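Putative endonuclease/exonuclease/phosphatase family protein (Bacteroides vulgatus ATCC 8482, PDB 3G6S) probably hydrolyses phosphodiester bonds as a nuclease of the DNase I-like endonuclease/exonuclease/phosphatase family, its own substrate not being established. Local coordinates at residues F139-E144 / D172-D177; T8-Y13 / S249-Q254. All blocks are in the same frame, centred on the assembly; numbering follows the deposited sequence.

Each of the two sheets of the DNase I-like fold sends loops to a common cleft: interaction 1 joins loops of the six-stranded sheet, interaction 2 the end of strand 2-10 to the loop entering strand 254-260 of the seven-stranded sheet. Their centres lie about 15 Å apart, yet they touch through Asp172. Its OD2 is 3.0 Å from Asn10 ND2, a probable hydrogen bond, and also 3.0 Å from His251 NE2. Glu46 bonds the same Asn10 amide, and Asp224 comes close to Asp172. In related enzymes, residues matching this cluster form the active site, so both contacts probably frame the catalytic centre, with interaction 1 nested inside the chain loop closed by interaction 2.

Interaction 1. Residues F139-E144 / D172-D177; sequences FDHVGE and DFNVTD
Phe139 and Asn174 join two loops at the probable active-site end of the six-stranded sheet, the second carrying the Asp-Phe-Asn of the family's Gly-Asp-Phe-Asn signature. The loops follow the parallel neighbouring strands 131-138 and 167-172, which helix 144-161 links in a beta-alpha-beta crossover. Where the strands end, Phe139 N still reaches Asp172 O in a nearly straight hydrogen bond (2.8 Å, 164° at the hydrogen); the same carbonyl takes a weak bond from the ring of His138. Beyond it Phe173 meets Phe139 in an edge-to-face pair, centroids 4.9 Å apart and planes at 58°. Phe173 CD2 stands over the centre of the Phe139 ring, 3.7 Å above its plane, while Phe173 CE2 lies near Phe139 CE1 and CZ. The Phe173 ring also forms an edge-to-face pair with Phe227. Ser150 and Ile154 of helix 144-161 pack against Phe139. Asn174 points CB at the other loop. Its amide is directed at the backbone: Asn174 ND2 comes within 2.7 Å of Phe139 O, a short but bent and therefore weak hydrogen bond. Asn174 CG packs against the side of His141, 3.6 Å from its CB. Each loop is also braced by an Asx turn, Asp140 OD2 accepting from Val142 N and Asp172 OD1 from Asn174 N at 2.9 Å. Both backbone polar atoms of Phe139 are therefore used by the Asp-Phe-Asn loop, and Asp172 commits OD1 to its own turn while OD2 bonds to Asn10. This division of labour probably ties the carboxylate's place in the cleft to an apolar ring pair, one backbone bond and one weak side-chain bond between the loops.

Interaction 2. Residues T8-Y13 / S249-Q254; sequences TFNIRY and SDHNPQ
Phe9, Thr8 and Ser249 bury the most surface where the end of strand 2-10 meets the Ser-Asp-His loop, a signature of this family, and the start of strand 254-260. Thr8 and Gln254 form an antiparallel hydrogen-bonded pair: Gln254 N gives Thr8 O a good hydrogen bond (3.1 Å), whereas the return bond from Thr8 N is weak. Thr8 CG2 rests on Gln254 CB. The Phe9 ring lies beside Pro253, Phe9 CD1 being 3.5 Å from Pro253 CB. Farther out, His251 O lies in the ring plane at the edge by Phe9 CE1, and Phe9 CZ reaches Ser249 CB at 3.5 Å. Ser249 OG donates to Asn10 O (2.8 Å) and accepts from His251 N, closing an ST turn. The Asn10 amide is stacked on the His251 imidazole, planes 11° apart, with Asn10 CB 3.7 Å from the His251 ring centroid as a CH-pi contact. His251 ND1 donates to Asp250 OD1 (2.6 Å), while Asp250 OD2 packs on Arg12 CD and forms a long salt bridge with Arg12 NH1; Arg12 NE is paired with Asp18. An alanine at His251 would probably leave the Asn10 amide without its stacked ring and Asp250 OD1 without its N-H donor. One hydroxyl thus couples the loop's turn to the strand end, and a carboxylate at ND1 and an amide over one face probably limit the tilt of the imidazole beside Asp172, consistent with a preorganised active site.

Interaction 1. Residues F139-E144 / D172-D177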
# COMPACT_ATOMS: atom_id res chain seq x y z
N PHE A 139 -2.30 2.30 8.47
CA PHE A 139 -3.12 2.42 9.68
C PHE A 139 -2.35 2.47 11.01
O PHE A 139 -1.17 2.12 11.06
CB PHE A 139 -4.12 1.26 9.74
CG PHE A 139 -5.38 1.50 8.94
CD1 PHE A 139 -5.36 2.28 7.79
CD2 PHE A 139 -6.58 0.91 9.32
CE1 PHE A 139 -6.52 2.46 7.04
CE2 PHE A 139 -7.74 1.09 8.57
CZ PHE A 139 -7.71 1.87 7.43
N ASP A 140 -3.04 2.90 12.07
CA ASP A 140 -2.46 2.99 13.41
C ASP A 140 -2.49 1.61 14.06
O ASP A 140 -3.49 0.89 13.97
CB ASP A 140 -3.27 3.97 14.27
CG ASP A 140 -2.68 4.16 15.67
OD1 ASP A 140 -3.36 4.76 16.52
OD2 ASP A 140 -1.54 3.71 15.91
N HIS A 141 -1.40 1.23 14.73
CA HIS A 141 -1.33 -0.07 15.38
C HIS A 141 -2.00 -0.08 16.75
O HIS A 141 -2.45 -1.13 17.23
CB HIS A 141 0.12 -0.51 15.52
CG HIS A 141 0.98 0.51 16.21
ND1 HIS A 141 1.63 0.25 17.40
CD2 HIS A 141 1.28 1.78 15.88
CE1 HIS A 141 2.29 1.32 17.77
NE2 HIS A 141 2.10 2.27 16.87
N VAL A 142 -2.08 1.08 17.39
CA VAL A 142 -2.70 1.18 18.70
C VAL A 142 -4.17 1.62 18.68
O VAL A 142 -5.01 1.03 19.36
CB VAL A 142 -1.91 2.15 19.62
CG1 VAL A 142 -2.61 2.27 20.96
CG2 VAL A 142 -0.49 1.64 19.81
N GLY A 143 -4.48 2.64 17.89
CA GLY A 143 -5.84 3.15 17.82
C GLY A 143 -6.90 2.25 17.21
O GLY A 143 -6.96 2.07 15.99
N GLU A 144 -7.76 1.69 18.05
CA GLU A 144 -8.82 0.81 17.56
C GLU A 144 -9.89 1.58 16.83
O GLU A 144 -10.20 1.30 15.67
CB GLU A 144 -9.47 0.04 18.70
CG GLU A 144 -8.67 -1.13 19.18
CD GLU A 144 -9.55 -2.24 19.70
OE1 GLU A 144 -10.37 -2.77 18.91
OE2 GLU A 144 -9.43 -2.59 20.90
N ASP A 172 -0.62 -1.01 4.88
CA ASP A 172 -0.31 -1.76 6.07
C ASP A 172 -1.40 -1.38 7.05
O ASP A 172 -1.55 -0.21 7.40
CB ASP A 172 1.04 -1.33 6.63
CG ASP A 172 1.51 -2.22 7.75
OD1 ASP A 172 0.68 -2.59 8.61
OD2 ASP A 172 2.72 -2.55 7.76
N PHE A 173 -2.15 -2.36 7.50
CA PHE A 173 -3.22 -2.08 8.43
C PHE A 173 -2.91 -2.40 9.89
O PHE A 173 -3.72 -2.13 10.77
CB PHE A 173 -4.48 -2.81 7.97
CG PHE A 173 -4.90 -2.44 6.58
CD1 PHE A 173 -4.20 -2.91 5.47
CD2 PHE A 173 -5.97 -1.56 6.39
CE1 PHE A 173 -4.55 -2.51 4.18
CE2 PHE A 173 -6.33 -1.15 5.10
CZ PHE A 173 -5.62 -1.63 3.99
N ASN A 174 -1.74 -2.99 10.13
CA ASN A 174 -1.34 -3.34 11.49
C ASN A 174 -2.32 -4.24 12.21
O ASN A 174 -2.47 -4.15 13.43
CB ASN A 174 -1.12 -2.09 12.33
CG ASN A 174 0.20 -1.42 12.05
OD1 ASN A 174 1.25 -2.07 12.04
ND2 ASN A 174 0.16 -0.11 11.83
N VAL A 175 -3.01 -5.09 11.47
CA VAL A 175 -3.95 -6.03 12.08
C VAL A 175 -4.11 -7.23 11.17
O VAL A 175 -3.68 -7.20 10.01
CB VAL A 175 -5.34 -5.39 12.34
CG1 VAL A 175 -5.26 -4.44 13.52
CG2 VAL A 175 -5.82 -4.65 11.09
N THR A 176 -4.69 -8.30 11.68
CA THR A 176 -4.88 -9.45 10.84
C THR A 176 -6.32 -9.43 10.36
O THR A 176 -7.04 -8.46 10.57
CB THR A 176 -4.61 -10.76 11.60
OG1 THR A 176 -5.52 -10.87 12.71
CG2 THR A 176 -3.18 -10.80 12.10
N ASP A 177 -6.71 -10.51 9.69
CA ASP A 177 -8.06 -10.64 9.17
C ASP A 177 -9.04 -10.86 10.32
O ASP A 177 -10.25 -10.75 10.14
CB ASP A 177 -8.12 -11.81 8.18
CG ASP A 177 -7.64 -13.11 8.79
OD1 ASP A 177 -6.58 -13.12 9.46
OD2 ASP A 177 -8.31 -14.15 8.58

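Interaction 2. Residues T8-Y13 / S249-Q254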
# COMPACT_ATOMS: atom_id res chain seq x y z
N THR A 8 1.57 -3.95 -2.76
CA THR A 8 1.62 -3.14 -1.55
C THR A 8 2.88 -3.57 -0.82
O THR A 8 3.13 -4.77 -0.68
CB THR A 8 0.39 -3.35 -0.63
OG1 THR A 8 0.52 -2.54 0.54
CG2 THR A 8 0.26 -4.82 -0.21
N PHE A 9 3.67 -2.61 -0.35
CA PHE A 9 4.92 -2.95 0.31
C PHE A 9 5.43 -1.92 1.32
O PHE A 9 5.61 -0.74 1.00
CB PHE A 9 5.97 -3.21 -0.76
CG PHE A 9 7.29 -3.65 -0.23
CD1 PHE A 9 7.36 -4.57 0.81
CD2 PHE A 9 8.47 -3.17 -0.79
CE1 PHE A 9 8.59 -5.02 1.29
CE2 PHE A 9 9.71 -3.60 -0.32
CZ PHE A 9 9.78 -4.53 0.72
N ASN A 10 5.65 -2.37 2.55
CA ASN A 10 6.18 -1.52 3.62
C ASN A 10 7.70 -1.70 3.50
O ASN A 10 8.21 -2.81 3.65
CB ASN A 10 5.70 -2.03 4.99
CG ASN A 10 6.11 -1.10 6.14
OD1 ASN A 10 7.20 -0.52 6.14
ND2 ASN A 10 5.24 -0.99 7.14
N ILE A 11 8.42 -0.62 3.24
CA ILE A 11 9.85 -0.73 3.08
C ILE A 11 10.69 -0.51 4.33
O ILE A 11 11.91 -0.61 4.28
CB ILE A 11 10.34 0.23 1.99
CG1 ILE A 11 10.09 1.67 2.41
CG2 ILE A 11 9.60 -0.04 0.69
CD1 ILE A 11 10.69 2.67 1.47
N ARG A 12 10.04 -0.22 5.46
CA ARG A 12 10.75 0.04 6.72
C ARG A 12 11.53 1.35 6.61
O ARG A 12 12.53 1.42 5.90
CB ARG A 12 11.72 -1.10 7.03
CG ARG A 12 12.64 -0.82 8.20
CD ARG A 12 11.90 -0.72 9.51
NE ARG A 12 12.78 -0.23 10.56
CZ ARG A 12 12.42 -0.07 11.83
NH1 ARG A 12 11.19 -0.35 12.23
NH2 ARG A 12 13.30 0.40 12.71
N TYR A 13 11.07 2.38 7.31
CA TYR A 13 11.73 3.68 7.23
C TYR A 13 13.23 3.59 7.53
O TYR A 13 13.69 2.70 8.25
CB TYR A 13 11.06 4.68 8.18
CG TYR A 13 11.37 4.46 9.64
CD1 TYR A 13 12.47 5.06 10.23
CD2 TYR A 13 10.55 3.65 10.43
CE1 TYR A 13 12.76 4.86 11.58
CE2 TYR A 13 10.83 3.44 11.77
CZ TYR A 13 11.93 4.05 12.34
OH TYR A 13 12.21 3.85 13.68
N SER A 249 13.18 -6.02 3.44
CA SER A 249 12.54 -5.21 4.46
C SER A 249 12.10 -6.12 5.59
O SER A 249 12.25 -7.33 5.48
CB SER A 249 11.34 -4.50 3.82
OG SER A 249 10.29 -4.30 4.74
N ASP A 250 11.58 -5.56 6.67
CA ASP A 250 11.09 -6.40 7.75
C ASP A 250 9.72 -6.96 7.34
O ASP A 250 9.18 -7.85 7.99
CB ASP A 250 10.98 -5.63 9.08
CG ASP A 250 10.28 -4.30 8.92
OD1 ASP A 250 9.51 -4.14 7.95
OD2 ASP A 250 10.50 -3.42 9.78
N HIS A 251 9.18 -6.42 6.25
CA HIS A 251 7.91 -6.87 5.71
C HIS A 251 8.10 -7.61 4.39
O HIS A 251 9.14 -7.50 3.74
CB HIS A 251 6.98 -5.68 5.44
CG HIS A 251 6.28 -5.15 6.65
ND1 HIS A 251 6.90 -4.34 7.57
CD2 HIS A 251 5.00 -5.27 7.06
CE1 HIS A 251 6.03 -3.97 8.49
NE2 HIS A 251 4.87 -4.53 8.21
N ASN A 252 7.07 -8.36 4.00
CA ASN A 252 7.07 -9.07 2.73
C ASN A 252 6.05 -8.38 1.83
O ASN A 252 4.93 -8.09 2.25
CB ASN A 252 6.67 -10.54 2.91
CG ASN A 252 7.85 -11.44 3.24
OD1 ASN A 252 9.02 -11.07 3.03
ND2 ASN A 252 7.56 -12.64 3.74
N PRO A 253 6.42 -8.07 0.59
CA PRO A 253 5.48 -7.41 -0.33
C PRO A 253 4.39 -8.38 -0.78
O PRO A 253 4.60 -9.60 -0.77
CB PRO A 253 6.38 -7.00 -1.49
CG PRO A 253 7.35 -8.16 -1.54
CD PRO A 253 7.69 -8.37 -0.08
N GLN A 254 3.24 -7.85 -1.16
CA GLN A 254 2.15 -8.69 -1.64
C GLN A 254 1.80 -8.30 -3.07
O GLN A 254 1.28 -7.21 -3.30
CB GLN A 254 0.90 -8.53 -0.77
CG GLN A 254 -0.10 -9.66 -0.98
CD GLN A 254 -1.53 -9.31 -0.57
OE1 GLN A 254 -1.78 -8.65 0.44
NE2 GLN A 254 -2.49 -9.78 -1.36